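Replication initiator protein (PDB 4PTA) probably initiates plasmid DNA replication by assembling on the replication origin, as the RepA protein of staphylococcal multiresistance plasmids. Local coordinates at residues L32-D35 with A36-A39; K80-T83 with K84-E88; T7-E10 with N11-R15; Q18-K21 with V22-T25. All coordinates share one frame; numbering follows the deposited sequence.

In the fold
Contacts 1 and 4 lie deep in the fold, contact 2 is partly buried, and contact 3 is a surface contact within the chain, its centre about 25 Å from that of contact 1. Contacts 1 and 2 belong to helices 34-44 and 79-91, which meet where S33 hydrogen-bonds to E88. Contact 4, where strand 16-20 ends in a 3-10 turn, reaches contact 1 through K37, whose amine bonds to F23 O. The chemistry follows the setting. Aromatic rings and proline fill contact 4, small residues and a helix cap make contact 1, and contact 2 divides into buried isoleucines and exposed lysines. Contact 3 is rich in polar and charged groups that meet other subunits.

Contact 1: residues L32-D35 with A36-A39; sequences LSND and AKIA
The amides of A36 and K37 both turn to the carbonyl of S33, where the chain passes from an extended course into helix 34-44. K37 N donates to S33 O at 3.1 Å and lies in the carbonyl plane, whereas A36 N reaches the same oxygen at 2.8 Å from well above that plane. The next turn is regular helix, with I38 N bonded to N34 O at 2.9 Å and A39 N to D35 O at 3.0 Å.

S33 is the N-cap. With chi1 at 74°, its OG sits between the backbone N and the carbonyl carbon and accepts a weak bond of 3.3 Å from A36 N. E88 of helix 79-91 is the stronger partner of this hydroxyl, which therefore caps one helix and ties it to another. Within this RepA N-terminal domain, of the helix-turn-helix clan, A36 and A39 also face helix 79-91, and their bare methyl groups suit a close helix-helix approach.

On another side of the turn, K37 runs back, extended, alongside L32, its CG 3.9 Å from L32 CB and its CE 3.4 Å from L32 O. Its amine goes on to F23 O and forms a cation-pi contact with F24. The N34 side chain crosses the lysine chain obliquely and packs on I38 of the second subunit.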
ATOM      1  N   LEU A  32      -2.599 -18.891  16.446  1.00 54.95           N
ATOM      2  CA  LEU A  32      -1.530 -19.276  15.519  1.00 50.68           C
ATOM      3  C   LEU A  32      -0.136 -18.887  15.998  1.00 41.73           C
ATOM      4  O   LEU A  32       0.062 -17.820  16.581  1.00 53.74           O
ATOM      5  CB  LEU A  32      -1.763 -18.656  14.138  1.00 39.86           C
ATOM      6  CG  LEU A  32      -2.933 -19.151  13.287  1.00 40.34           C
ATOM      7  CD1 LEU A  32      -3.143 -18.214  12.113  1.00 30.86           C
ATOM      8  CD2 LEU A  32      -2.699 -20.579  12.806  1.00 33.72           C
ATOM      9  N   SER A  33       0.832 -19.756  15.730  1.00 40.63           N
ATOM     10  CA  SER A  33       2.228 -19.441  15.995  1.00 43.54           C
ATOM     11  C   SER A  33       2.688 -18.343  15.047  1.00 42.27           C
ATOM     12  O   SER A  33       2.263 -18.289  13.892  1.00 37.76           O
ATOM     13  CB  SER A  33       3.104 -20.678  15.798  1.00 29.29           C
ATOM     14  OG  SER A  33       3.255 -20.974  14.420  1.00 32.08           O
ATOM     15  N   ASN A  34       3.562 -17.473  15.537  1.00 38.17           N
ATOM     16  CA  ASN A  34       4.124 -16.415  14.709  1.00 31.92           C
ATOM     17  C   ASN A  34       4.739 -16.953  13.414  1.00 26.64           C
ATOM     18  O   ASN A  34       4.723 -16.280  12.386  1.00 35.38           O
ATOM     19  CB  ASN A  34       5.150 -15.606  15.504  1.00 27.93           C
ATOM     20  CG  ASN A  34       4.518 -14.810  16.631  1.00 39.37           C
ATOM     21  OD1 ASN A  34       3.343 -14.445  16.564  1.00 37.70           O
ATOM     22  ND2 ASN A  34       5.299 -14.531  17.668  1.00 44.55           N
ATOM     23  N   ASP A  35       5.268 -18.169  13.460  1.00 26.30           N
ATOM     24  CA  ASP A  35       5.850 -18.774  12.267  1.00 39.43           C
ATOM     25  C   ASP A  35       4.797 -18.935  11.169  1.00 36.15           C
ATOM     26  O   ASP A  35       5.091 -18.769   9.990  1.00 35.78           O
ATOM     27  CB  ASP A  35       6.479 -20.135  12.585  1.00 42.00           C
ATOM     28  CG  ASP A  35       7.552 -20.054  13.660  1.00 57.18           C
ATOM     29  OD1 ASP A  35       8.458 -19.200  13.547  1.00 48.40           O
ATOM     30  OD2 ASP A  35       7.485 -20.851  14.621  1.00 55.80           O
ATOM     31  N   ALA A  36       3.571 -19.266  11.564  1.00 37.72           N
ATOM     32  CA  ALA A  36       2.486 -19.470  10.607  1.00 38.37           C
ATOM     33  C   ALA A  36       1.881 -18.143  10.142  1.00 34.35           C
ATOM     34  O   ALA A  36       1.549 -17.984   8.967  1.00 21.09           O
ATOM     35  CB  ALA A  36       1.414 -20.374  11.197  1.00 30.40           C
ATOM     36  N   LYS A  37       1.737 -17.196  11.066  1.00 30.50           N
ATOM     37  CA  LYS A  37       1.293 -15.858  10.715  1.00 24.07           C
ATOM     38  C   LYS A  37       2.232 -15.234   9.689  1.00 32.71           C
ATOM     39  O   LYS A  37       1.791 -14.729   8.658  1.00 35.45           O
ATOM     40  CB  LYS A  37       1.217 -14.972  11.951  1.00 21.81           C
ATOM     41  CG  LYS A  37       0.311 -15.497  13.027  1.00 19.88           C
ATOM     42  CD  LYS A  37       0.138 -14.466  14.119  1.00 34.43           C
ATOM     43  CE  LYS A  37      -0.894 -14.918  15.138  1.00 40.87           C
ATOM     44  NZ  LYS A  37      -1.067 -13.900  16.205  1.00 41.51           N
ATOM     45  N   ILE A  38       3.532 -15.275   9.971  1.00 25.17           N
ATOM     46  CA  ILE A  38       4.514 -14.720   9.048  1.00 26.61           C
ATOM     47  C   ILE A  38       4.562 -15.521   7.750  1.00 27.59           C
ATOM     48  O   ILE A  38       4.724 -14.953   6.672  1.00 35.25           O
ATOM     49  CB  ILE A  38       5.921 -14.659   9.673  1.00 25.71           C
ATOM     50  CG1 ILE A  38       5.959 -13.624  10.798  1.00 24.77           C
ATOM     51  CG2 ILE A  38       6.959 -14.329   8.609  1.00 20.51           C
ATOM     52  CD1 ILE A  38       7.108 -13.814  11.761  1.00 23.89           C
ATOM     53  N   ALA A  39       4.424 -16.838   7.859  1.00 23.34           N
ATOM     54  CA  ALA A  39       4.428 -17.707   6.684  1.00 23.74           C
ATOM     55  C   ALA A  39       3.294 -17.316   5.750  1.00 31.37           C
ATOM     56  O   ALA A  39       3.461 -17.278   4.530  1.00 36.90           O
ATOM     57  CB  ALA A  39       4.298 -19.169   7.093  1.00 22.58           C
TER

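Contact 2: residues K80-T83 with K84-E88; sequences KKIT and KIKKE
I82 and K86 are one helical turn apart, and both their backbones and their side chains meet. The backbone bonds come first. K86 N donates to I82 O at 2.8 Å, and I85 N donates to K81 O at 2.8 Å. K87 N completes a third bond, 3.1 Å long, to T83 O, while the one from K84 N to K80 O is weak. All join residues four apart, the ordinary alpha-helical ladder.

The apolar contacts run along the same spacing. I82 and K86 lie side by side and point the same way. The far end of the lysine chain, at CE, rests 3.6 Å from CD1 of I82, against that arm of the isoleucine, and the amine goes on to Q97. T83 and K87 repeat the arrangement on a more exposed face. There the threonine's chi1 of -85° sets OG1 beside the backbone N and leaves CG2 anti to it, 3.7 Å from K87 CE.

Charge and burial divide the helix. I82 turns to V68 and L71 of helix 68-74, and I85 to A39 and L75, whereas K80, K81, K84 and K87 are exposed; K84 makes one long, weak ion pair with D35. E88 packs on L32 and A36. An amphipathic, lysine-rich helix that follows helix 68-74 and precedes the hairpin 95-97/108-110 is consistent with the recognition helix of a winged helix-turn-helix domain.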
ATOM      1  N   LYS A  80      10.199 -29.970   9.218  1.00 62.91           N
ATOM      2  CA  LYS A  80       9.509 -30.183  10.483  1.00 63.94           C
ATOM      3  C   LYS A  80       8.596 -28.999  10.773  1.00 58.37           C
ATOM      4  O   LYS A  80       7.436 -29.168  11.147  1.00 65.97           O
ATOM      5  CB  LYS A  80      10.519 -30.350  11.620  1.00 72.56           C
ATOM      6  CG  LYS A  80      10.588 -31.754  12.211  1.00 77.28           C
ATOM      7  CD  LYS A  80       9.486 -31.993  13.234  1.00 82.48           C
ATOM      8  CE  LYS A  80       9.706 -33.301  13.981  1.00 97.59           C
ATOM      9  NZ  LYS A  80       8.734 -33.488  15.096  1.00 96.75           N
ATOM     10  N   LYS A  81       9.133 -27.798  10.588  1.00 60.26           N
ATOM     11  CA  LYS A  81       8.401 -26.573  10.877  1.00 53.39           C
ATOM     12  C   LYS A  81       7.282 -26.309   9.871  1.00 48.72           C
ATOM     13  O   LYS A  81       6.174 -25.947  10.261  1.00 45.19           O
ATOM     14  CB  LYS A  81       9.358 -25.380  10.941  1.00 52.23           C
ATOM     15  CG  LYS A  81       8.752 -24.132  11.558  1.00 56.83           C
ATOM     16  CD  LYS A  81       9.825 -23.126  11.923  1.00 61.03           C
ATOM     17  CE  LYS A  81      10.779 -23.697  12.960  1.00 73.09           C
ATOM     18  NZ  LYS A  81      11.853 -22.729  13.329  1.00 69.70           N
ATOM     19  N   ILE A  82       7.565 -26.490   8.582  1.00 41.18           N
ATOM     20  CA  ILE A  82       6.557 -26.224   7.561  1.00 42.88           C
ATOM     21  C   ILE A  82       5.359 -27.154   7.715  1.00 52.91           C
ATOM     22  O   ILE A  82       4.221 -26.760   7.460  1.00 54.89           O
ATOM     23  CB  ILE A  82       7.117 -26.317   6.122  1.00 46.80           C
ATOM     24  CG1 ILE A  82       6.303 -27.314   5.289  1.00 42.88           C
ATOM     25  CG2 ILE A  82       8.584 -26.682   6.133  1.00 50.23           C
ATOM     26  CD1 ILE A  82       6.754 -27.413   3.850  1.00 54.53           C
ATOM     27  N   THR A  83       5.623 -28.387   8.136  1.00 60.18           N
ATOM     28  CA  THR A  83       4.560 -29.333   8.444  1.00 47.09           C
ATOM     29  C   THR A  83       3.624 -28.731   9.486  1.00 47.52           C
ATOM     30  O   THR A  83       2.404 -28.706   9.304  1.00 42.35           O
ATOM     31  CB  THR A  83       5.136 -30.670   8.950  1.00 52.68           C
ATOM     32  OG1 THR A  83       5.464 -31.500   7.828  1.00 51.59           O
ATOM     33  CG2 THR A  83       4.131 -31.396   9.829  1.00 51.61           C
ATOM     34  N   LYS A  84       4.205 -28.231  10.571  1.00 31.05           N
ATOM     35  CA  LYS A  84       3.439 -27.542  11.599  1.00 43.08           C
ATOM     36  C   LYS A  84       2.711 -26.326  11.023  1.00 54.44           C
ATOM     37  O   LYS A  84       1.589 -26.013  11.430  1.00 51.48           O
ATOM     38  CB  LYS A  84       4.356 -27.111  12.747  1.00 35.12           C
ATOM     39  CG  LYS A  84       3.703 -26.173  13.748  1.00 39.39           C
ATOM     40  CD  LYS A  84       4.739 -25.507  14.636  1.00 45.14           C
ATOM     41  CE  LYS A  84       4.140 -24.325  15.389  1.00 54.53           C
ATOM     42  NZ  LYS A  84       5.183 -23.511  16.086  1.00 58.42           N
ATOM     43  N   ILE A  85       3.355 -25.648  10.075  1.00 46.56           N
ATOM     44  CA  ILE A  85       2.801 -24.436   9.476  1.00 46.41           C
ATOM     45  C   ILE A  85       1.548 -24.719   8.659  1.00 33.89           C
ATOM     46  O   ILE A  85       0.506 -24.103   8.877  1.00 31.40           O
ATOM     47  CB  ILE A  85       3.830 -23.724   8.576  1.00 39.46           C
ATOM     48  CG1 ILE A  85       4.932 -23.092   9.424  1.00 39.14           C
ATOM     49  CG2 ILE A  85       3.146 -22.666   7.720  1.00 36.15           C
ATOM     50  CD1 ILE A  85       6.069 -22.527   8.610  1.00 39.44           C
ATOM     51  N   LYS A  86       1.659 -25.644   7.711  1.00 28.89           N
ATOM     52  CA  LYS A  86       0.522 -26.029   6.888  1.00 38.31           C
ATOM     53  C   LYS A  86      -0.638 -26.486   7.757  1.00 50.14           C
ATOM     54  O   LYS A  86      -1.755 -25.986   7.629  1.00 55.13           O
ATOM     55  CB  LYS A  86       0.900 -27.157   5.938  1.00 30.25           C
ATOM     56  CG  LYS A  86       1.993 -26.813   4.954  1.00 36.61           C
ATOM     57  CD  LYS A  86       2.154 -27.938   3.952  1.00 47.33           C
ATOM     58  CE  LYS A  86       3.253 -27.644   2.957  1.00 63.58           C
ATOM     59  NZ  LYS A  86       3.363 -28.709   1.918  1.00 64.04           N
ATOM     60  N   LYS A  87      -0.368 -27.441   8.642  1.00 42.88           N
ATOM     61  CA  LYS A  87      -1.403 -27.996   9.502  1.00 44.88           C
ATOM     62  C   LYS A  87      -2.092 -26.902  10.303  1.00 38.30           C
ATOM     63  O   LYS A  87      -3.299 -26.959  10.540  1.00 37.49           O
ATOM     64  CB  LYS A  87      -0.819 -29.053  10.443  1.00 61.15           C
ATOM     65  CG  LYS A  87      -0.428 -30.343   9.742  1.00 73.33           C
ATOM     66  CD  LYS A  87       0.154 -31.362  10.706  1.00 78.05           C
ATOM     67  CE  LYS A  87       0.632 -32.597   9.958  1.00 65.76           C
ATOM     68  NZ  LYS A  87       1.347 -33.556  10.841  1.00 58.08           N
ATOM     69  N   GLU A  88      -1.315 -25.907  10.715  1.00 34.41           N
ATOM     70  CA  GLU A  88      -1.851 -24.794  11.489  1.00 34.30           C
ATOM     71  C   GLU A  88      -2.766 -23.912  10.650  1.00 33.70           C
ATOM     72  O   GLU A  88      -3.842 -23.525  11.100  1.00 39.47           O
ATOM     73  CB  GLU A  88      -0.716 -23.958  12.074  1.00 33.95           C
ATOM     74  CG  GLU A  88      -0.618 -24.034  13.579  1.00 37.54           C
ATOM     75  CD  GLU A  88       0.535 -23.220  14.121  1.00 48.48           C
ATOM     76  OE1 GLU A  88       1.571 -23.122  13.429  1.00 52.85           O
ATOM     77  OE2 GLU A  88       0.403 -22.674  15.237  1.00 57.72           O
TER

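Contact 3: residues T7-E10 with N11-R15; sequences TVEE and NYKER
V8 lays its CG2 methyl against the Y12 ring, 3.6 Å from CE1, the two side chains crossing at a slant one turn apart. The carbonyl oxygen of V8 lies at the edge of the same ring, near its plane, and also takes a 3.1 Å bond from Y12 N. Over one face of the ring, displaced toward the rim, sits the guanidinium of R15, with CZ 3.4 Å above the plane. N11 fixes the rotation of this flat group: both R15 NE, at 3.2 Å, and R15 NH2, at 3.0 Å, donate to N11 OD1, which lies in the guanidinium plane. With CG anti to the backbone N (chi1 -169°), N11 can present its amide to them.

T7 opens the helix as its N-cap, OG1 accepting from E10 N at 3.0 Å; threonine suits the place because its short hydroxyl can reach forward to the E10 amide, which has no carbonyl partner one turn earlier within the helix. Farther round, the carboxylates of E10 and E14 lie near each other with their planes 83° apart, and E14 of the fourth subunit is also near.

Outside the chain, R15 makes a salt bridge to E127 and Y12 a hydrogen bond to D124, both of the second subunit, and K13 bonds to Q4 of the fourth. The arrangement is that of a short N-capped helix in an N-terminal arm that joins the subunits of the tetramer.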
ATOM      1  N   THR A   7      15.724   6.494  -4.849  1.00 28.86           N
ATOM      2  CA  THR A   7      16.902   5.642  -4.786  1.00 32.01           C
ATOM      3  C   THR A   7      16.517   4.166  -4.696  1.00 36.33           C
ATOM      4  O   THR A   7      15.474   3.819  -4.140  1.00 30.54           O
ATOM      5  CB  THR A   7      17.811   6.019  -3.601  1.00 31.88           C
ATOM      6  OG1 THR A   7      17.156   5.702  -2.368  1.00 32.14           O
ATOM      7  CG2 THR A   7      18.136   7.507  -3.631  1.00 24.96           C
ATOM      8  N   VAL A   8      17.363   3.306  -5.255  1.00 31.21           N
ATOM      9  CA  VAL A   8      17.119   1.869  -5.240  1.00 33.94           C
ATOM     10  C   VAL A   8      17.111   1.347  -3.805  1.00 33.00           C
ATOM     11  O   VAL A   8      16.453   0.357  -3.492  1.00 31.71           O
ATOM     12  CB  VAL A   8      18.181   1.109  -6.068  1.00 35.00           C
ATOM     13  CG1 VAL A   8      19.576   1.416  -5.559  1.00 43.51           C
ATOM     14  CG2 VAL A   8      17.914  -0.389  -6.047  1.00 38.44           C
ATOM     15  N   GLU A   9      17.842   2.039  -2.937  1.00 33.96           N
ATOM     16  CA  GLU A   9      17.958   1.663  -1.536  1.00 31.20           C
ATOM     17  C   GLU A   9      16.676   1.980  -0.773  1.00 40.65           C
ATOM     18  O   GLU A   9      16.154   1.139  -0.038  1.00 36.16           O
ATOM     19  CB  GLU A   9      19.142   2.392  -0.907  1.00 37.97           C
ATOM     20  CG  GLU A   9      19.494   1.942   0.492  1.00 48.46           C
ATOM     21  CD  GLU A   9      20.895   2.362   0.885  1.00 70.33           C
ATOM     22  OE1 GLU A   9      21.192   2.393   2.095  1.00 72.80           O
ATOM     23  OE2 GLU A   9      21.703   2.657  -0.023  1.00 74.53           O
ATOM     24  N   GLU A  10      16.175   3.200  -0.949  1.00 35.26           N
ATOM     25  CA  GLU A  10      14.932   3.622  -0.321  1.00 28.65           C
ATOM     26  C   GLU A  10      13.788   2.767  -0.846  1.00 34.88           C
ATOM     27  O   GLU A  10      12.815   2.509  -0.141  1.00 36.47           O
ATOM     28  CB  GLU A  10      14.665   5.103  -0.608  1.00 33.78           C
ATOM     29  CG  GLU A  10      13.341   5.627  -0.070  1.00 41.30           C
ATOM     30  CD  GLU A  10      13.300   5.668   1.448  1.00 66.36           C
ATOM     31  OE1 GLU A  10      14.380   5.618   2.078  1.00 63.53           O
ATOM     32  OE2 GLU A  10      12.187   5.751   2.013  1.00 60.30           O
ATOM     33  N   ASN A  11      13.923   2.325  -2.091  1.00 27.42           N
ATOM     34  CA  ASN A  11      12.918   1.485  -2.728  1.00 28.73           C
ATOM     35  C   ASN A  11      12.846   0.085  -2.120  1.00 31.80           C
ATOM     36  O   ASN A  11      11.761  -0.462  -1.933  1.00 35.26           O
ATOM     37  CB  ASN A  11      13.174   1.394  -4.236  1.00 30.63           C
ATOM     38  CG  ASN A  11      12.021   0.753  -4.986  1.00 27.75           C
ATOM     39  OD1 ASN A  11      11.812  -0.456  -4.908  1.00 28.29           O
ATOM     40  ND2 ASN A  11      11.272   1.561  -5.727  1.00 29.03           N
ATOM     41  N   TYR A  12      14.000  -0.499  -1.817  1.00 26.96           N
ATOM     42  CA  TYR A  12      14.031  -1.824  -1.207  1.00 29.02           C
ATOM     43  C   TYR A  12      13.722  -1.752   0.282  1.00 32.43           C
ATOM     44  O   TYR A  12      13.272  -2.725   0.886  1.00 35.18           O
ATOM     45  CB  TYR A  12      15.363  -2.528  -1.480  1.00 25.70           C
ATOM     46  CG  TYR A  12      15.383  -3.195  -2.833  1.00 35.48           C
ATOM     47  CD1 TYR A  12      15.682  -2.475  -3.981  1.00 28.79           C
ATOM     48  CD2 TYR A  12      15.069  -4.542  -2.965  1.00 41.87           C
ATOM     49  CE1 TYR A  12      15.681  -3.078  -5.223  1.00 37.27           C
ATOM     50  CE2 TYR A  12      15.065  -5.155  -4.203  1.00 45.88           C
ATOM     51  CZ  TYR A  12      15.372  -4.420  -5.329  1.00 51.45           C
ATOM     52  OH  TYR A  12      15.371  -5.030  -6.562  1.00 51.34           O
ATOM     53  N   LYS A  13      13.943  -0.576   0.858  1.00 34.22           N
ATOM     54  CA  LYS A  13      13.666  -0.328   2.265  1.00 27.97           C
ATOM     55  C   LYS A  13      12.163  -0.184   2.506  1.00 34.05           C
ATOM     56  O   LYS A  13      11.693  -0.317   3.635  1.00 43.23           O
ATOM     57  CB  LYS A  13      14.400   0.938   2.711  1.00 36.42           C
ATOM     58  CG  LYS A  13      14.404   1.189   4.207  1.00 41.66           C
ATOM     59  CD  LYS A  13      15.290   2.379   4.547  1.00 36.66           C
ATOM     60  CE  LYS A  13      16.700   2.181   4.003  1.00 39.88           C
ATOM     61  NZ  LYS A  13      17.601   3.313   4.341  1.00 45.01           N
ATOM     62  N   GLU A  14      11.415   0.078   1.438  1.00 32.84           N
ATOM     63  CA  GLU A  14       9.971   0.260   1.535  1.00 29.77           C
ATOM     64  C   GLU A  14       9.199  -0.952   1.022  1.00 34.79           C
ATOM     65  O   GLU A  14       8.045  -0.828   0.601  1.00 28.60           O
ATOM     66  CB  GLU A  14       9.529   1.505   0.767  1.00 32.27           C
ATOM     67  CG  GLU A  14      10.011   2.821   1.359  1.00 48.48           C
ATOM     68  CD  GLU A  14       9.608   4.014   0.508  1.00 60.81           C
ATOM     69  OE1 GLU A  14       8.805   3.833  -0.435  1.00 71.00           O
ATOM     70  OE2 GLU A  14      10.098   5.131   0.776  1.00 59.82           O
ATOM     71  N   ARG A  15       9.828  -2.122   1.057  1.00 32.35           N
ATOM     72  CA  ARG A  15       9.146  -3.346   0.664  1.00 25.57           C
ATOM     73  C   ARG A  15       8.783  -4.162   1.902  1.00 18.93           C
ATOM     74  O   ARG A  15       9.638  -4.473   2.723  1.00 28.18           O
ATOM     75  CB  ARG A  15       9.997  -4.152  -0.317  1.00 25.73           C
ATOM     76  CG  ARG A  15      10.344  -3.382  -1.592  1.00 29.00           C
ATOM     77  CD  ARG A  15      11.080  -4.251  -2.603  1.00 32.08           C
ATOM     78  NE  ARG A  15      11.527  -3.473  -3.755  1.00 39.11           N
ATOM     79  CZ  ARG A  15      11.920  -3.998  -4.911  1.00 41.89           C
ATOM     80  NH1 ARG A  15      11.920  -5.310  -5.082  1.00 48.85           N
ATOM     81  NH2 ARG A  15      12.308  -3.209  -5.902  1.00 43.24           N
TER

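Contact 4: residues Q18-K21 with V22-T25; sequences QLPK and VFFT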
ATOM      1  N   GLN A  18       2.818  -8.370   4.013  1.00 20.23           N
ATOM      2  CA  GLN A  18       1.594  -7.857   4.614  1.00 20.21           C
ATOM      3  C   GLN A  18       1.001  -8.817   5.642  1.00 22.36           C
ATOM      4  O   GLN A  18       0.511  -9.890   5.293  1.00 26.81           O
ATOM      5  CB  GLN A  18       0.571  -7.520   3.532  1.00 21.86           C
ATOM      6  CG  GLN A  18       0.968  -6.333   2.669  1.00 24.38           C
ATOM      7  CD  GLN A  18      -0.126  -5.929   1.699  1.00 43.66           C
ATOM      8  OE1 GLN A  18      -0.449  -6.665   0.766  1.00 41.93           O
ATOM      9  NE2 GLN A  18      -0.708  -4.754   1.918  1.00 41.82           N
ATOM     10  N   LEU A  19       1.061  -8.419   6.910  1.00 20.55           N
ATOM     11  CA  LEU A  19       0.492  -9.195   8.010  1.00 23.39           C
ATOM     12  C   LEU A  19      -0.947  -8.768   8.287  1.00 20.47           C
ATOM     13  O   LEU A  19      -1.188  -7.661   8.750  1.00 20.90           O
ATOM     14  CB  LEU A  19       1.312  -8.985   9.282  1.00 29.55           C
ATOM     15  CG  LEU A  19       2.237 -10.085   9.803  1.00 32.54           C
ATOM     16  CD1 LEU A  19       2.804  -9.660  11.147  1.00 29.32           C
ATOM     17  CD2 LEU A  19       1.498 -11.396   9.930  1.00 24.22           C
ATOM     18  N   PRO A  20      -1.913  -9.650   8.001  1.00 23.74           N
ATOM     19  CA  PRO A  20      -3.306  -9.335   8.337  1.00 25.05           C
ATOM     20  C   PRO A  20      -3.439  -8.969   9.810  1.00 25.64           C
ATOM     21  O   PRO A  20      -3.038  -9.748  10.675  1.00 22.14           O
ATOM     22  CB  PRO A  20      -4.029 -10.653   8.058  1.00 25.58           C
ATOM     23  CG  PRO A  20      -3.205 -11.308   7.008  1.00 17.63           C
ATOM     24  CD  PRO A  20      -1.783 -10.946   7.321  1.00 19.25           C
ATOM     25  N   LYS A  21      -3.988  -7.792  10.087  1.00 26.46           N
ATOM     26  CA  LYS A  21      -4.158  -7.340  11.462  1.00 28.50           C
ATOM     27  C   LYS A  21      -5.168  -8.206  12.211  1.00 31.00           C
ATOM     28  O   LYS A  21      -5.152  -8.268  13.439  1.00 32.72           O
ATOM     29  CB  LYS A  21      -4.604  -5.878  11.505  1.00 25.02           C
ATOM     30  CG  LYS A  21      -3.569  -4.881  11.019  1.00 22.07           C
ATOM     31  CD  LYS A  21      -4.070  -3.457  11.204  1.00 21.38           C
ATOM     32  CE  LYS A  21      -3.155  -2.453  10.544  1.00 20.15           C
ATOM     33  NZ  LYS A  21      -3.634  -1.068  10.800  1.00 28.19           N
ATOM     34  N   VAL A  22      -6.053  -8.866  11.471  1.00 27.44           N
ATOM     35  CA  VAL A  22      -7.046  -9.724  12.103  1.00 28.72           C
ATOM     36  C   VAL A  22      -6.368 -10.924  12.763  1.00 30.09           C
ATOM     37  O   VAL A  22      -6.931 -11.543  13.662  1.00 30.96           O
ATOM     38  CB  VAL A  22      -8.146 -10.182  11.114  1.00 23.29           C
ATOM     39  CG1 VAL A  22      -7.548 -11.000   9.981  1.00 28.56           C
ATOM     40  CG2 VAL A  22      -9.210 -10.974  11.845  1.00 28.43           C
ATOM     41  N   PHE A  23      -5.148 -11.236  12.334  1.00 24.45           N
ATOM     42  CA  PHE A  23      -4.378 -12.301  12.971  1.00 34.03           C
ATOM     43  C   PHE A  23      -4.102 -11.983  14.443  1.00 30.34           C
ATOM     44  O   PHE A  23      -3.555 -12.811  15.168  1.00 35.80           O
ATOM     45  CB  PHE A  23      -3.049 -12.540  12.242  1.00 23.91           C
ATOM     46  CG  PHE A  23      -3.181 -13.310  10.957  1.00 26.27           C
ATOM     47  CD1 PHE A  23      -4.423 -13.680  10.475  1.00 26.71           C
ATOM     48  CD2 PHE A  23      -2.053 -13.670  10.233  1.00 26.91           C
ATOM     49  CE1 PHE A  23      -4.541 -14.389   9.289  1.00 28.53           C
ATOM     50  CE2 PHE A  23      -2.162 -14.383   9.051  1.00 22.12           C
ATOM     51  CZ  PHE A  23      -3.407 -14.741   8.578  1.00 24.18           C
ATOM     52  N   PHE A  24      -4.481 -10.788  14.880  1.00 22.35           N
ATOM     53  CA  PHE A  24      -4.140 -10.329  16.219  1.00 29.44           C
ATOM     54  C   PHE A  24      -5.365  -9.853  16.995  1.00 37.75           C
ATOM     55  O   PHE A  24      -5.242  -9.219  18.041  1.00 39.40           O
ATOM     56  CB  PHE A  24      -3.070  -9.235  16.137  1.00 27.77           C
ATOM     57  CG  PHE A  24      -1.824  -9.672  15.415  1.00 30.67           C
ATOM     58  CD1 PHE A  24      -1.748  -9.607  14.034  1.00 24.35           C
ATOM     59  CD2 PHE A  24      -0.739 -10.172  16.116  1.00 24.54           C
ATOM     60  CE1 PHE A  24      -0.621 -10.024  13.371  1.00 19.24           C
ATOM     61  CE2 PHE A  24       0.392 -10.585  15.456  1.00 27.14           C
ATOM     62  CZ  PHE A  24       0.452 -10.513  14.083  1.00 26.56           C
ATOM     63  N   THR A  25      -6.549 -10.176  16.486  1.00 36.03           N
ATOM     64  CA  THR A  25      -7.792  -9.822  17.163  1.00 39.32           C
ATOM     65  C   THR A  25      -8.769 -11.000  17.183  1.00 40.14           C
ATOM     66  O   THR A  25      -9.469 -11.222  18.170  1.00 44.52           O
ATOM     67  CB  THR A  25      -8.468  -8.596  16.509  1.00 39.79           C
ATOM     68  OG1 THR A  25      -8.712  -8.861  15.124  1.00 41.27           O
ATOM     69  CG2 THR A  25      -7.584  -7.366  16.628  1.00 39.70           C
TER
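P20 sets its CB-CG-CD edge over one face of the F23 ring, with CB 3.9 Å from the ring centroid and only 9° off the normal, a CH-pi contact. CG of the proline extends the cover to F23 CZ at 3.8 Å. The F24 ring is met differently: carbonyl oxygens approach its edge, with K21 O in its plane and P20 O 3.6 Å from CE1, where the slightly positive ring hydrogens suit them. L19 crosses F24 at about a right angle, its CD1 3.9 Å from F24 CZ.

The backbone turn brings the rings here. F23 N bonds to P20 O at 3.1 Å, from well above the carbonyl plane, as strand 16-20 gives way to a 3-10 turn. Proline suits the end of the strand, since its rigid ring offers a flat apolar surface to the phenylalanine.

The extended chain of K21 carries its amine to E127 and to D45 of the second subunit, a salt bridge to each. F23 meets Y40 of helix 34-44 edge-to-face, V22 and T25 touch helix 117-127, and L19 and P20 pair with an antiparallel strand of the second subunit, continuing the sheet across the interface.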